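PDB 4JW0: carboxysome shell vertex protein CcmL from Gloeobacter violaceus, which probably forms the pentameric vertices of the carboxysome shell, introducing curvature into the otherwise flat layers of hexameric shell proteins. Local coordinates for residues L25-I30 with V55-G60; Q39-A44 with P73-V78. All coordinates share one frame; numbering follows the deposited sequence.

Contact 1 (L25-I30 with V55-G60); sequences LLLQLI and VLFSRG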
ATOM      1  N   LEU A  25      -2.312  17.113   9.929  1.00 18.24           N
ATOM      2  CA  LEU A  25      -3.379  17.732   9.151  1.00 19.06           C
ATOM      3  C   LEU A  25      -4.349  16.692   8.623  1.00 23.09           C
ATOM      4  O   LEU A  25      -3.941  15.670   8.090  1.00 21.54           O
ATOM      5  CB  LEU A  25      -2.816  18.511   7.959  1.00 25.19           C
ATOM      6  CG  LEU A  25      -2.077  19.816   8.228  1.00 27.81           C
ATOM      7  CD1 LEU A  25      -1.707  20.464   6.904  1.00 24.50           C
ATOM      8  CD2 LEU A  25      -2.910  20.754   9.079  1.00 28.89           C
ATOM      9  N   LEU A  26      -5.637  16.973   8.768  1.00 21.95           N
ATOM     10  CA  LEU A  26      -6.669  16.174   8.137  1.00 19.22           C
ATOM     11  C   LEU A  26      -6.830  16.625   6.691  1.00 23.40           C
ATOM     12  O   LEU A  26      -7.182  17.772   6.424  1.00 22.19           O
ATOM     13  CB  LEU A  26      -7.989  16.331   8.890  1.00 23.73           C
ATOM     14  CG  LEU A  26      -9.213  15.692   8.242  1.00 29.67           C
ATOM     15  CD1 LEU A  26      -9.096  14.183   8.300  1.00 25.79           C
ATOM     16  CD2 LEU A  26     -10.479  16.172   8.926  1.00 30.18           C
ATOM     17  N   LEU A  27      -6.560  15.714   5.763  1.00 20.40           N
ATOM     18  CA  LEU A  27      -6.642  16.002   4.339  1.00 20.51           C
ATOM     19  C   LEU A  27      -7.809  15.263   3.714  1.00 23.26           C
ATOM     20  O   LEU A  27      -7.991  14.067   3.944  1.00 22.52           O
ATOM     21  CB  LEU A  27      -5.362  15.561   3.620  1.00 22.49           C
ATOM     22  CG  LEU A  27      -4.011  16.078   4.118  1.00 18.77           C
ATOM     23  CD1 LEU A  27      -2.908  15.547   3.223  1.00 20.89           C
ATOM     24  CD2 LEU A  27      -3.988  17.598   4.151  1.00 19.64           C
ATOM     25  N   GLN A  28      -8.590  15.972   2.907  1.00 20.78           N
ATOM     26  CA  GLN A  28      -9.622  15.335   2.103  1.00 21.19           C
ATOM     27  C   GLN A  28      -9.101  15.083   0.698  1.00 15.87           C
ATOM     28  O   GLN A  28      -8.562  15.983   0.060  1.00 20.30           O
ATOM     29  CB  GLN A  28     -10.873  16.211   2.036  1.00 18.67           C
ATOM     30  CG  GLN A  28     -11.960  15.633   1.160  1.00 20.60           C
ATOM     31  CD  GLN A  28     -13.243  16.446   1.204  1.00 27.55           C
ATOM     32  OE1 GLN A  28     -13.224  17.645   1.477  1.00 26.90           O
ATOM     33  NE2 GLN A  28     -14.360  15.793   0.938  1.00 24.02           N
ATOM     34  N   LEU A  29      -9.263  13.858   0.212  1.00 17.92           N
ATOM     35  CA  LEU A  29      -8.795  13.523  -1.124  1.00 20.32           C
ATOM     36  C   LEU A  29      -9.559  14.305  -2.181  1.00 24.02           C
ATOM     37  O   LEU A  29     -10.765  14.552  -2.056  1.00 21.64           O
ATOM     38  CB  LEU A  29      -8.927  12.024  -1.395  1.00 19.12           C
ATOM     39  CG  LEU A  29      -7.790  11.113  -0.914  1.00 26.64           C
ATOM     40  CD1 LEU A  29      -6.571  11.282  -1.799  1.00 29.28           C
ATOM     41  CD2 LEU A  29      -7.441  11.387   0.540  1.00 24.00           C
ATOM     42  N   ILE A  30      -8.829  14.698  -3.216  1.00 20.53           N
ATOM     43  CA  ILE A  30      -9.392  15.378  -4.367  1.00 21.57           C
ATOM     44  C   ILE A  30      -9.321  14.420  -5.549  1.00 27.05           C
ATOM     45  O   ILE A  30      -8.326  13.705  -5.712  1.00 25.92           O
ATOM     46  CB  ILE A  30      -8.601  16.655  -4.689  1.00 24.71           C
ATOM     47  CG1 ILE A  30      -8.777  17.688  -3.572  1.00 21.05           C
ATOM     48  CG2 ILE A  30      -9.018  17.229  -6.037  1.00 24.78           C
ATOM     49  CD1 ILE A  30     -10.202  18.148  -3.381  1.00 25.08           C
ATOM     50  N   VAL A  55      -2.790  20.364  -1.389  1.00 23.15           N
ATOM     51  CA  VAL A  55      -1.435  19.883  -1.184  1.00 19.06           C
ATOM     52  C   VAL A  55      -1.187  18.595  -1.953  1.00 17.76           C
ATOM     53  O   VAL A  55      -2.121  17.854  -2.280  1.00 18.92           O
ATOM     54  CB  VAL A  55      -1.146  19.620   0.311  1.00 18.80           C
ATOM     55  CG1 VAL A  55      -1.341  20.882   1.120  1.00 20.51           C
ATOM     56  CG2 VAL A  55      -2.031  18.494   0.839  1.00 21.21           C
ATOM     57  N   LEU A  56       0.081  18.338  -2.252  1.00 20.21           N
ATOM     58  CA  LEU A  56       0.512  17.014  -2.661  1.00 18.06           C
ATOM     59  C   LEU A  56       0.961  16.287  -1.411  1.00 17.30           C
ATOM     60  O   LEU A  56       1.637  16.876  -0.557  1.00 16.51           O
ATOM     61  CB  LEU A  56       1.687  17.085  -3.629  1.00 23.54           C
ATOM     62  CG  LEU A  56       1.431  17.473  -5.080  1.00 26.79           C
ATOM     63  CD1 LEU A  56       2.777  17.571  -5.798  1.00 27.93           C
ATOM     64  CD2 LEU A  56       0.510  16.481  -5.783  1.00 22.05           C
ATOM     65  N   PHE A  57       0.591  15.018  -1.287  1.00 18.51           N
ATOM     66  CA  PHE A  57       1.062  14.229  -0.163  1.00 16.71           C
ATOM     67  C   PHE A  57       1.459  12.833  -0.601  1.00 18.51           C
ATOM     68  O   PHE A  57       0.945  12.303  -1.591  1.00 17.63           O
ATOM     69  CB  PHE A  57       0.035  14.191   0.979  1.00 19.40           C
ATOM     70  CG  PHE A  57      -1.187  13.360   0.692  1.00 19.54           C
ATOM     71  CD1 PHE A  57      -2.254  13.896  -0.012  1.00 17.67           C
ATOM     72  CD2 PHE A  57      -1.283  12.056   1.164  1.00 23.07           C
ATOM     73  CE1 PHE A  57      -3.389  13.142  -0.266  1.00 20.50           C
ATOM     74  CE2 PHE A  57      -2.418  11.295   0.913  1.00 21.90           C
ATOM     75  CZ  PHE A  57      -3.471  11.839   0.196  1.00 24.50           C
ATOM     76  N   SER A  58       2.411  12.270   0.135  1.00 17.50           N
ATOM     77  CA  SER A  58       2.925  10.940  -0.135  1.00 16.06           C
ATOM     78  C   SER A  58       2.580  10.029   1.014  1.00 19.93           C
ATOM     79  O   SER A  58       2.373  10.493   2.141  1.00 17.93           O
ATOM     80  CB  SER A  58       4.439  10.982  -0.303  1.00 19.56           C
ATOM     81  OG  SER A  58       4.785  11.703  -1.463  1.00 19.33           O
ATOM     82  N   ARG A  59       2.541   8.734   0.720  1.00 17.45           N
ATOM     83  CA  ARG A  59       2.233   7.709   1.705  1.00 16.27           C
ATOM     84  C   ARG A  59       3.371   6.714   1.797  1.00 19.29           C
ATOM     85  O   ARG A  59       4.135   6.534   0.840  1.00 18.83           O
ATOM     86  CB  ARG A  59       0.967   6.954   1.315  1.00 19.13           C
ATOM     87  CG  ARG A  59      -0.299   7.778   1.288  1.00 23.52           C
ATOM     88  CD  ARG A  59      -1.377   7.017   0.519  1.00 35.65           C
ATOM     89  NE  ARG A  59      -2.727   7.342   0.978  1.00 42.36           N
ATOM     90  CZ  ARG A  59      -3.682   7.895   0.230  1.00 55.54           C
ATOM     91  NH1 ARG A  59      -3.470   8.204  -1.047  1.00 48.47           N
ATOM     92  NH2 ARG A  59      -4.869   8.146   0.766  1.00 34.64           N
ATOM     93  N   GLY A  60       3.472   6.061   2.948  1.00 16.94           N
ATOM     94  CA  GLY A  60       4.458   5.022   3.165  1.00 15.97           C
ATOM     95  C   GLY A  60       5.758   5.562   3.729  1.00 18.87           C
ATOM     96  O   GLY A  60       5.784   6.626   4.343  1.00 18.28           O
TER
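Phe57 fills the space between two strands of an OB-fold barrel that face each other across its interior without being hydrogen-bonded to one another. Its ring takes a methyl over a face and another at an edge. CD1 of Leu27 lies above one face, 4.1 Å from the ring centroid and 29° off the normal, a CH-pi contact. CD1 of Leu29 instead approaches near the ring plane, 3.7 Å from CZ of Phe57. Val55 completes the apolar group: its CG2 is 3.9 Å from Leu27 CD1 and equally far from Leu27 CD2, so the isopropyl fork of Leu27 straddles one methyl. CG of Phe57 occupies the crowded position between backbone N and carbonyl carbon (chi1 72°), from which the side chain slides past Leu27 in the opposite direction while crossing Leu29 at about a right angle. An alanine in place of Phe57 removes the ring that joins Leu27 and Leu29, which would probably loosen the packing between the strands. Further out, segments 25-30 and 55-59 cross at 98° with their axes 9.5 Å apart, a span bridged by side chains; strand 2-11 pairs with both and sends Gln2 against Leu29, Phe57 and Arg59. Farther along the strand, Arg59 is held by a salt bridge from NH2 to Glu41 and by a backbone N-H bond to Asp75 of a neighbouring subunit. Its guanidinium is set face-on to the ring's edge, with CE2 of Phe57 3.7 Å above the guanidinium plane, while NH2 of Arg59 meets CD2 of Leu29 tip to tip at 4.1 Å.

Contact 2 (Q39-A44 with P73-V78); sequences QYEVAA and PVDAVV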
ATOM      1  N   GLN A  39     -13.044  10.210   0.874  1.00 25.84           N
ATOM      2  CA  GLN A  39     -11.824   9.693   1.494  1.00 22.02           C
ATOM      3  C   GLN A  39     -10.957  10.775   2.150  1.00 23.02           C
ATOM      4  O   GLN A  39     -10.921  11.915   1.701  1.00 21.41           O
ATOM      5  CB  GLN A  39     -10.996   8.950   0.448  1.00 26.15           C
ATOM      6  CG  GLN A  39     -11.573   7.605   0.030  1.00 37.25           C
ATOM      7  CD  GLN A  39     -12.847   7.727  -0.793  1.00 53.64           C
ATOM      8  OE1 GLN A  39     -12.980   8.621  -1.629  1.00 45.41           O
ATOM      9  NE2 GLN A  39     -13.791   6.819  -0.559  1.00 55.00           N
ATOM     10  N   TYR A  40     -10.241  10.397   3.204  1.00 20.52           N
ATOM     11  CA  TYR A  40      -9.337  11.315   3.894  1.00 17.46           C
ATOM     12  C   TYR A  40      -8.024  10.616   4.282  1.00 19.67           C
ATOM     13  O   TYR A  40      -7.920   9.385   4.282  1.00 21.87           O
ATOM     14  CB  TYR A  40     -10.004  11.867   5.158  1.00 19.69           C
ATOM     15  CG  TYR A  40      -9.995  10.873   6.294  1.00 20.21           C
ATOM     16  CD1 TYR A  40     -11.017   9.940   6.433  1.00 23.52           C
ATOM     17  CD2 TYR A  40      -8.953  10.848   7.209  1.00 21.79           C
ATOM     18  CE1 TYR A  40     -11.006   9.017   7.459  1.00 20.55           C
ATOM     19  CE2 TYR A  40      -8.934   9.927   8.244  1.00 24.46           C
ATOM     20  CZ  TYR A  40      -9.964   9.011   8.358  1.00 24.19           C
ATOM     21  OH  TYR A  40      -9.950   8.087   9.376  1.00 23.55           O
ATOM     22  N   GLU A  41      -7.029  11.425   4.613  1.00 17.54           N
ATOM     23  CA  GLU A  41      -5.773  10.940   5.169  1.00 18.89           C
ATOM     24  C   GLU A  41      -5.305  11.974   6.172  1.00 19.92           C
ATOM     25  O   GLU A  41      -5.501  13.175   5.961  1.00 22.72           O
ATOM     26  CB  GLU A  41      -4.714  10.773   4.071  1.00 20.42           C
ATOM     27  CG  GLU A  41      -3.418  10.090   4.537  1.00 23.09           C
ATOM     28  CD  GLU A  41      -3.528   8.563   4.578  1.00 27.93           C
ATOM     29  OE1 GLU A  41      -4.376   8.001   3.858  1.00 34.52           O
ATOM     30  OE2 GLU A  41      -2.762   7.917   5.327  1.00 31.08           O
ATOM     31  N   VAL A  42      -4.717  11.524   7.275  1.00 17.34           N
ATOM     32  CA  VAL A  42      -4.070  12.442   8.207  1.00 19.15           C
ATOM     33  C   VAL A  42      -2.573  12.412   7.927  1.00 17.65           C
ATOM     34  O   VAL A  42      -1.946  11.353   7.946  1.00 20.62           O
ATOM     35  CB  VAL A  42      -4.353  12.082   9.677  1.00 20.38           C
ATOM     36  CG1 VAL A  42      -3.669  13.067  10.603  1.00 18.86           C
ATOM     37  CG2 VAL A  42      -5.854  12.064   9.941  1.00 22.42           C
ATOM     38  N   ALA A  43      -2.008  13.579   7.645  1.00 19.30           N
ATOM     39  CA  ALA A  43      -0.624  13.670   7.216  1.00 18.89           C
ATOM     40  C   ALA A  43       0.192  14.596   8.106  1.00 22.38           C
ATOM     41  O   ALA A  43      -0.313  15.591   8.628  1.00 21.85           O
ATOM     42  CB  ALA A  43      -0.561  14.140   5.769  1.00 20.06           C
ATOM     43  N   ALA A  44       1.460  14.253   8.282  1.00 19.38           N
ATOM     44  CA  ALA A  44       2.403  15.135   8.950  1.00 24.66           C
ATOM     45  C   ALA A  44       2.687  16.330   8.049  1.00 22.35           C
ATOM     46  O   ALA A  44       2.924  16.173   6.848  1.00 21.67           O
ATOM     47  CB  ALA A  44       3.686  14.398   9.262  1.00 22.16           C
ATOM     48  N   PRO A  73       7.165   6.798  13.359  1.00 19.58           N
ATOM     49  CA  PRO A  73       6.143   5.896  12.812  1.00 17.87           C
ATOM     50  C   PRO A  73       5.063   6.652  12.037  1.00 17.89           C
ATOM     51  O   PRO A  73       3.873   6.552  12.348  1.00 21.99           O
ATOM     52  CB  PRO A  73       5.564   5.227  14.062  1.00 20.26           C
ATOM     53  CG  PRO A  73       5.787   6.219  15.158  1.00 23.50           C
ATOM     54  CD  PRO A  73       7.062   6.936  14.824  1.00 19.53           C
ATOM     55  N   VAL A  74       5.494   7.394  11.019  1.00 18.09           N
ATOM     56  CA  VAL A  74       4.585   8.184  10.190  1.00 15.93           C
ATOM     57  C   VAL A  74       4.514   7.605   8.782  1.00 15.39           C
ATOM     58  O   VAL A  74       5.527   7.179   8.224  1.00 21.17           O
ATOM     59  CB  VAL A  74       5.029   9.660  10.094  1.00 24.53           C
ATOM     60  CG1 VAL A  74       4.816  10.353  11.414  1.00 40.87           C
ATOM     61  CG2 VAL A  74       6.490   9.766   9.659  1.00 23.75           C
ATOM     62  N   ASP A  75       3.316   7.611   8.202  1.00 19.01           N
ATOM     63  CA  ASP A  75       3.096   6.970   6.909  1.00 19.22           C
ATOM     64  C   ASP A  75       2.401   7.889   5.901  1.00 16.97           C
ATOM     65  O   ASP A  75       1.933   7.433   4.857  1.00 17.61           O
ATOM     66  CB  ASP A  75       2.278   5.693   7.090  1.00 21.20           C
ATOM     67  CG  ASP A  75       0.843   5.980   7.487  1.00 25.19           C
ATOM     68  OD1 ASP A  75       0.570   7.128   7.900  1.00 22.69           O
ATOM     69  OD2 ASP A  75      -0.014   5.074   7.371  1.00 23.60           O
ATOM     70  N   ALA A  76       2.324   9.177   6.222  1.00 17.52           N
ATOM     71  CA  ALA A  76       1.774  10.158   5.295  1.00 18.84           C
ATOM     72  C   ALA A  76       2.391  11.511   5.582  1.00 16.10           C
ATOM     73  O   ALA A  76       2.525  11.918   6.738  1.00 17.74           O
ATOM     74  CB  ALA A  76       0.269  10.220   5.404  1.00 17.58           C
ATOM     75  N   VAL A  77       2.773  12.206   4.520  1.00 16.87           N
ATOM     76  CA  VAL A  77       3.494  13.459   4.649  1.00 19.35           C
ATOM     77  C   VAL A  77       3.041  14.453   3.585  1.00 19.44           C
ATOM     78  O   VAL A  77       2.870  14.099   2.421  1.00 17.51           O
ATOM     79  CB  VAL A  77       5.020  13.231   4.524  1.00 18.50           C
ATOM     80  CG1 VAL A  77       5.366  12.643   3.156  1.00 22.02           C
ATOM     81  CG2 VAL A  77       5.779  14.513   4.767  1.00 20.65           C
ATOM     82  N   VAL A  78       2.845  15.698   4.001  1.00 17.90           N
ATOM     83  CA  VAL A  78       2.592  16.790   3.073  1.00 15.90           C
ATOM     84  C   VAL A  78       3.931  17.180   2.473  1.00 14.58           C
ATOM     85  O   VAL A  78       4.866  17.500   3.205  1.00 17.88           O
ATOM     86  CB  VAL A  78       1.987  18.020   3.797  1.00 18.22           C
ATOM     87  CG1 VAL A  78       1.872  19.210   2.855  1.00 19.90           C
ATOM     88  CG2 VAL A  78       0.629  17.678   4.397  1.00 20.21           C
TER
HETATM   89  O   HOH W   1      -2.468   5.110   6.695  1.00 33.31           O
HETATM   90  O   HOH W   2      -0.628   6.413   4.371  1.00 36.03           O
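The OB-fold barrel closes where the end of strand 39-44 meets the start of strand 76-81, the two outermost strands of the sheet, through one bridge with the parallel bonding pattern. Glu41 lines the approach to this seam. From CB, its CG is set anti to the backbone N (chi1 -172°) and comes to 3.8 Å from CB of Ala76, whose methyl also touches the carbonyl O of Val42. A bend at chi2 (82°) then turns the carboxylate aside. OE1 goes to the guanidinium of Arg59, while OE2 touches CB of Ala76 and stands 4.3 Å from OD1 of Asp75, a like-charged neighbour. Two waters link the groups: water 1 is 3.1 Å from Glu41 OE2 and 2.5 Å from Asp75 OD2, and water 2 lies 2.8 Å from both Glu41 OE2 and the backbone O of Asp75. Met1 N of a neighbouring subunit is hydrogen-bonded to Glu41 OE2 and Asp75 OD1, which ties this corner to the pentamer interface; if charged, it would probably offset the repulsion and keep both acids ionised. Toward the bridge, Ala43, Ala44 and Ala76 are small, which probably lets the backbones approach despite the wide angle of the strands; CB of Ala43 rests between CB of Ala76 and CG2 of Val78. Ala44 makes both backbone hydrogen bonds: its N donates to Ala76 O at 3.0 Å from above the carbonyl plane, and its O accepts from Val78 N at 2.9 Å almost straight along the C=O axis, with a C=O...N angle of 167°.

How the contacts relate
Both contacts are buried, belong to the same barrel and reach a neighbouring subunit, but they illustrate two ways of joining strands. Contact 1 lies nearer the centre of the chain and is mainly apolar, ring against methyl, with no hydrogen bond between its segments; contact 2 lies farther out and combines backbone bonding with water and acidic groups that themselves bond to the other subunit. Their elements interlock: strands 24-30 and 39-44 are neighbours in the sheet, as are 54-59 and 76-81, so each contact takes one strand from either pair. Leu27 N probably bonds Glu41 O, and Gly60 N Asp75 O, while CB of Phe57 packs on the carbonyl O of Val77.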